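Local structure of o-succinylbenzoate synthase (Synechococcus elongatus, 2OZT) at residues 106-111 with 286-291. The protein converts 2-succinyl-6-hydroxy-2,4-cyclohexadiene-1-carboxylate to 2-succinylbenzoate with loss of water, using a divalent metal cation, on the route to phylloquinone. Residues are numbered along the deposited sequence; the frame is centred on the assembly and turned at random. Where two conformers were deposited one is given.
Sequences RPWPIC and LLETWQ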
ATOM      1  N   ARG A 106     -12.802  -5.589 -10.345  1.00 21.22           N
ATOM      2  CA  ARG A 106     -12.171  -6.212 -11.489  1.00 21.43           C
ATOM      3  C   ARG A 106     -10.732  -6.600 -11.175  1.00 21.19           C
ATOM      4  O   ARG A 106     -10.128  -6.045 -10.236  1.00 20.36           O
ATOM      5  CB  ARG A 106     -12.254  -5.306 -12.719  1.00 20.86           C
ATOM      6  CG  ARG A 106     -11.173  -4.282 -12.797  1.00 21.96           C
ATOM      7  CD  ARG A 106     -11.320  -3.381 -14.003  1.00 23.47           C
ATOM      8  NE  ARG A 106     -12.359  -2.374 -13.791  1.00 23.85           N
ATOM      9  CZ  ARG A 106     -12.670  -1.465 -14.709  1.00 26.78           C
ATOM     10  NH1 ARG A 106     -12.013  -1.469 -15.881  1.00 26.92           N
ATOM     11  NH2 ARG A 106     -13.598  -0.566 -14.463  1.00 26.39           N
ATOM     12  N   PRO A 107     -10.228  -7.607 -11.909  0.50 21.10           N
ATOM     13  CA  PRO A 107      -8.811  -7.823 -11.944  0.50 20.71           C
ATOM     14  C   PRO A 107      -8.138  -6.573 -12.482  0.50 20.64           C
ATOM     15  O   PRO A 107      -8.523  -6.027 -13.522  0.50 21.21           O
ATOM     16  CB  PRO A 107      -8.652  -9.002 -12.930  0.50 20.87           C
ATOM     17  CG  PRO A 107      -9.889  -8.981 -13.733  0.50 21.41           C
ATOM     18  CD  PRO A 107     -10.940  -8.600 -12.737  0.50 21.10           C
ATOM     19  N   TRP A 108      -7.197  -6.084 -11.696  1.00 19.40           N
ATOM     20  CA  TRP A 108      -6.162  -5.185 -12.174  1.00 18.22           C
ATOM     21  C   TRP A 108      -4.837  -5.923 -12.201  1.00 17.99           C
ATOM     22  O   TRP A 108      -4.655  -6.882 -11.421  1.00 19.12           O
ATOM     23  CB  TRP A 108      -6.067  -4.032 -11.182  1.00 17.96           C
ATOM     24  CG  TRP A 108      -7.336  -3.231 -11.095  1.00 16.04           C
ATOM     25  CD1 TRP A 108      -8.298  -3.309 -10.122  1.00 16.93           C
ATOM     26  CD2 TRP A 108      -7.793  -2.234 -12.034  1.00 15.05           C
ATOM     27  NE1 TRP A 108      -9.307  -2.424 -10.386  1.00 18.12           N
ATOM     28  CE2 TRP A 108      -9.036  -1.755 -11.549  1.00 17.66           C
ATOM     29  CE3 TRP A 108      -7.295  -1.716 -13.221  1.00 17.11           C
ATOM     30  CZ2 TRP A 108      -9.766  -0.754 -12.199  1.00 16.55           C
ATOM     31  CZ3 TRP A 108      -8.052  -0.700 -13.884  1.00 17.75           C
ATOM     32  CH2 TRP A 108      -9.280  -0.262 -13.364  1.00 16.55           C
ATOM     33  N   PRO A 109      -3.919  -5.501 -13.082  1.00 17.03           N
ATOM     34  CA  PRO A 109      -2.593  -6.128 -13.064  1.00 16.41           C
ATOM     35  C   PRO A 109      -1.964  -5.984 -11.685  1.00 16.03           C
ATOM     36  O   PRO A 109      -2.108  -4.907 -11.054  1.00 14.87           O
ATOM     37  CB  PRO A 109      -1.794  -5.294 -14.063  1.00 17.21           C
ATOM     38  CG  PRO A 109      -2.825  -4.801 -15.042  1.00 18.92           C
ATOM     39  CD  PRO A 109      -4.023  -4.486 -14.154  1.00 17.56           C
ATOM     40  N   ILE A 110      -1.240  -7.025 -11.267  1.00 14.51           N
ATOM     41  CA  ILE A 110      -0.624  -7.081  -9.940  1.00 15.09           C
ATOM     42  C   ILE A 110       0.886  -7.215 -10.090  1.00 13.75           C
ATOM     43  O   ILE A 110       1.351  -7.971 -10.936  1.00 16.54           O
ATOM     44  CB  ILE A 110      -1.116  -8.321  -9.153  1.00 15.17           C
ATOM     45  CG1 ILE A 110      -2.644  -8.329  -9.024  1.00 17.53           C
ATOM     46  CG2 ILE A 110      -0.446  -8.407  -7.756  1.00 17.99           C
ATOM     47  CD1 ILE A 110      -3.186  -7.129  -8.227  1.00 20.82           C
ATOM     48  N   CYS A 111       1.645  -6.484  -9.284  1.00 12.41           N
ATOM     49  CA  CYS A 111       3.130  -6.575  -9.323  1.00 12.72           C
ATOM     50  C   CYS A 111       3.590  -7.811  -8.590  1.00 13.62           C
ATOM     51  O   CYS A 111       3.130  -8.108  -7.475  1.00 15.09           O
ATOM     52  CB  CYS A 111       3.669  -5.328  -8.641  1.00 11.72           C
ATOM     53  SG  CYS A 111       5.446  -5.261  -8.572  1.00 15.52           S
ATOM     54  N   LEU A 286     -12.818   1.335  -4.746  1.00 14.42           N
ATOM     55  CA  LEU A 286     -12.331   2.680  -5.022  1.00 13.54           C
ATOM     56  C   LEU A 286     -11.539   2.754  -6.356  1.00 14.33           C
ATOM     57  O   LEU A 286     -11.583   3.759  -7.057  1.00 14.89           O
ATOM     58  CB  LEU A 286     -11.423   3.148  -3.875  1.00 15.01           C
ATOM     59  CG  LEU A 286     -12.209   3.454  -2.574  1.00 16.68           C
ATOM     60  CD1 LEU A 286     -11.285   3.455  -1.370  1.00 16.95           C
ATOM     61  CD2 LEU A 286     -12.886   4.820  -2.723  1.00 19.33           C
ATOM     62  N   LEU A 287     -10.809   1.687  -6.682  1.00 13.97           N
ATOM     63  CA  LEU A 287     -10.084   1.651  -7.944  1.00 14.50           C
ATOM     64  C   LEU A 287     -10.989   1.701  -9.169  1.00 14.27           C
ATOM     65  O   LEU A 287     -10.522   2.017 -10.260  1.00 15.27           O
ATOM     66  CB  LEU A 287      -9.194   0.409  -7.993  1.00 14.11           C
ATOM     67  CG  LEU A 287      -8.036   0.361  -6.931  1.00 15.18           C
ATOM     68  CD1 LEU A 287      -7.234  -0.915  -7.027  1.00 15.98           C
ATOM     69  CD2 LEU A 287      -7.125   1.577  -7.069  1.00 15.23           C
ATOM     70  N   GLU A 288     -12.281   1.380  -9.015  1.00 14.32           N
ATOM     71  CA  GLU A 288     -13.203   1.537 -10.166  1.00 15.67           C
ATOM     72  C   GLU A 288     -13.340   3.029 -10.514  1.00 16.87           C
ATOM     73  O   GLU A 288     -13.610   3.359 -11.672  1.00 18.12           O
ATOM     74  CB  GLU A 288     -14.584   0.969  -9.865  1.00 17.02           C
ATOM     75  CG  GLU A 288     -14.663  -0.558  -9.716  1.00 17.85           C
ATOM     76  CD  GLU A 288     -14.451  -1.241 -11.048  1.00 23.28           C
ATOM     77  OE1 GLU A 288     -15.257  -1.004 -11.982  1.00 25.12           O
ATOM     78  OE2 GLU A 288     -13.471  -1.989 -11.189  1.00 20.40           O
ATOM     79  N   THR A 289     -13.186   3.894  -9.521  1.00 16.11           N
ATOM     80  CA  THR A 289     -13.149   5.346  -9.767  1.00 17.78           C
ATOM     81  C   THR A 289     -11.748   5.815 -10.199  1.00 17.60           C
ATOM     82  O   THR A 289     -11.614   6.469 -11.234  1.00 17.75           O
ATOM     83  CB  THR A 289     -13.668   6.109  -8.566  1.00 18.39           C
ATOM     84  OG1 THR A 289     -15.081   5.806  -8.386  1.00 21.43           O
ATOM     85  CG2 THR A 289     -13.464   7.639  -8.752  1.00 19.63           C
ATOM     86  N   TRP A 290     -10.706   5.476  -9.424  1.00 16.23           N
ATOM     87  CA  TRP A 290      -9.384   6.000  -9.704  1.00 15.64           C
ATOM     88  C   TRP A 290      -8.706   5.390 -10.933  1.00 14.94           C
ATOM     89  O   TRP A 290      -7.867   6.056 -11.547  1.00 15.59           O
ATOM     90  CB  TRP A 290      -8.473   5.819  -8.474  1.00 14.16           C
ATOM     91  CG  TRP A 290      -8.935   6.646  -7.285  1.00 14.24           C
ATOM     92  CD1 TRP A 290      -9.467   7.911  -7.313  1.00 15.50           C
ATOM     93  CD2 TRP A 290      -8.841   6.279  -5.892  1.00 13.45           C
ATOM     94  NE1 TRP A 290      -9.715   8.347  -6.014  1.00 15.74           N
ATOM     95  CE2 TRP A 290      -9.323   7.362  -5.138  1.00 13.72           C
ATOM     96  CE3 TRP A 290      -8.346   5.156  -5.217  1.00 13.35           C
ATOM     97  CZ2 TRP A 290      -9.372   7.335  -3.737  1.00 14.93           C
ATOM     98  CZ3 TRP A 290      -8.359   5.146  -3.819  1.00 13.82           C
ATOM     99  CH2 TRP A 290      -8.908   6.225  -3.098  1.00 14.05           C
ATOM    100  N   GLN A 291      -9.075   4.164 -11.298  1.00 15.01           N
ATOM    101  CA  GLN A 291      -8.591   3.506 -12.531  1.00 15.36           C
ATOM    102  C   GLN A 291      -7.074   3.488 -12.675  1.00 15.67           C
ATOM    103  O   GLN A 291      -6.487   4.228 -13.474  1.00 17.19           O
ATOM    104  CB  GLN A 291      -9.218   4.158 -13.763  1.00 17.32           C
ATOM    105  CG  GLN A 291     -10.738   4.029 -13.708  1.00 19.25           C
ATOM    106  CD  GLN A 291     -11.262   2.927 -14.543  1.00 26.77           C
ATOM    107  OE1 GLN A 291     -10.752   2.662 -15.625  1.00 28.51           O
ATOM    108  NE2 GLN A 291     -12.297   2.245 -14.049  1.00 30.99           N
TER
HETATM  109  O   HOH W   1     -11.880  -2.814  -9.219  1.00 17.63           O
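The guanidinium of Arg106 takes the carboxylate of Glu288 at its edge, with CD of Glu288 in its plane, while one face has CH2 of Trp108 against it, 3.6 Å from the plane and offset toward the rim. The indole of Trp108 in turn carries CG of Arg106 over one face, toward the rim, and has CD of Gln291 at its edge, the amide plane standing 85° to the ring. Arg106 and Glu288 form a side-on salt bridge: NE gives a nearly straight hydrogen bond of 2.9 Å to OE2 on its syn side, and NH2 bonds to OE1 at 3.0 Å, from above the carboxylate plane. The guanidinium and carboxylate planes lie 42° apart. The chain of Glu288 bends at chi2 (-70°), which places CD, and the carboxylate it carries, at the edge of the guanidinium. A water accepts from Arg106 N and Trp108 NE1 and donates to OE2 of Glu288, at 2.7 Å, tying backbone, indole and carboxylate together. An alanine in place of Arg106 would probably leave the Glu288 carboxylate without its charged mate and uncover part of the indole face. In this enolase-superfamily fold the contact joins the loop leading into strand 112-114, at the start of the barrel's parallel strands, to the C-terminal end of helix 277-290. Deeper in, Leu287 turns CB to Trp108 NE1 at 3.7 Å, and Leu296 also touches both side chains. Gln291, with positive phi just past the helix, sends NE2 back to Glu288 O at 2.9 Å; that same NE2 lies near Arg106 NH2, donor beside donor, without a bond between them.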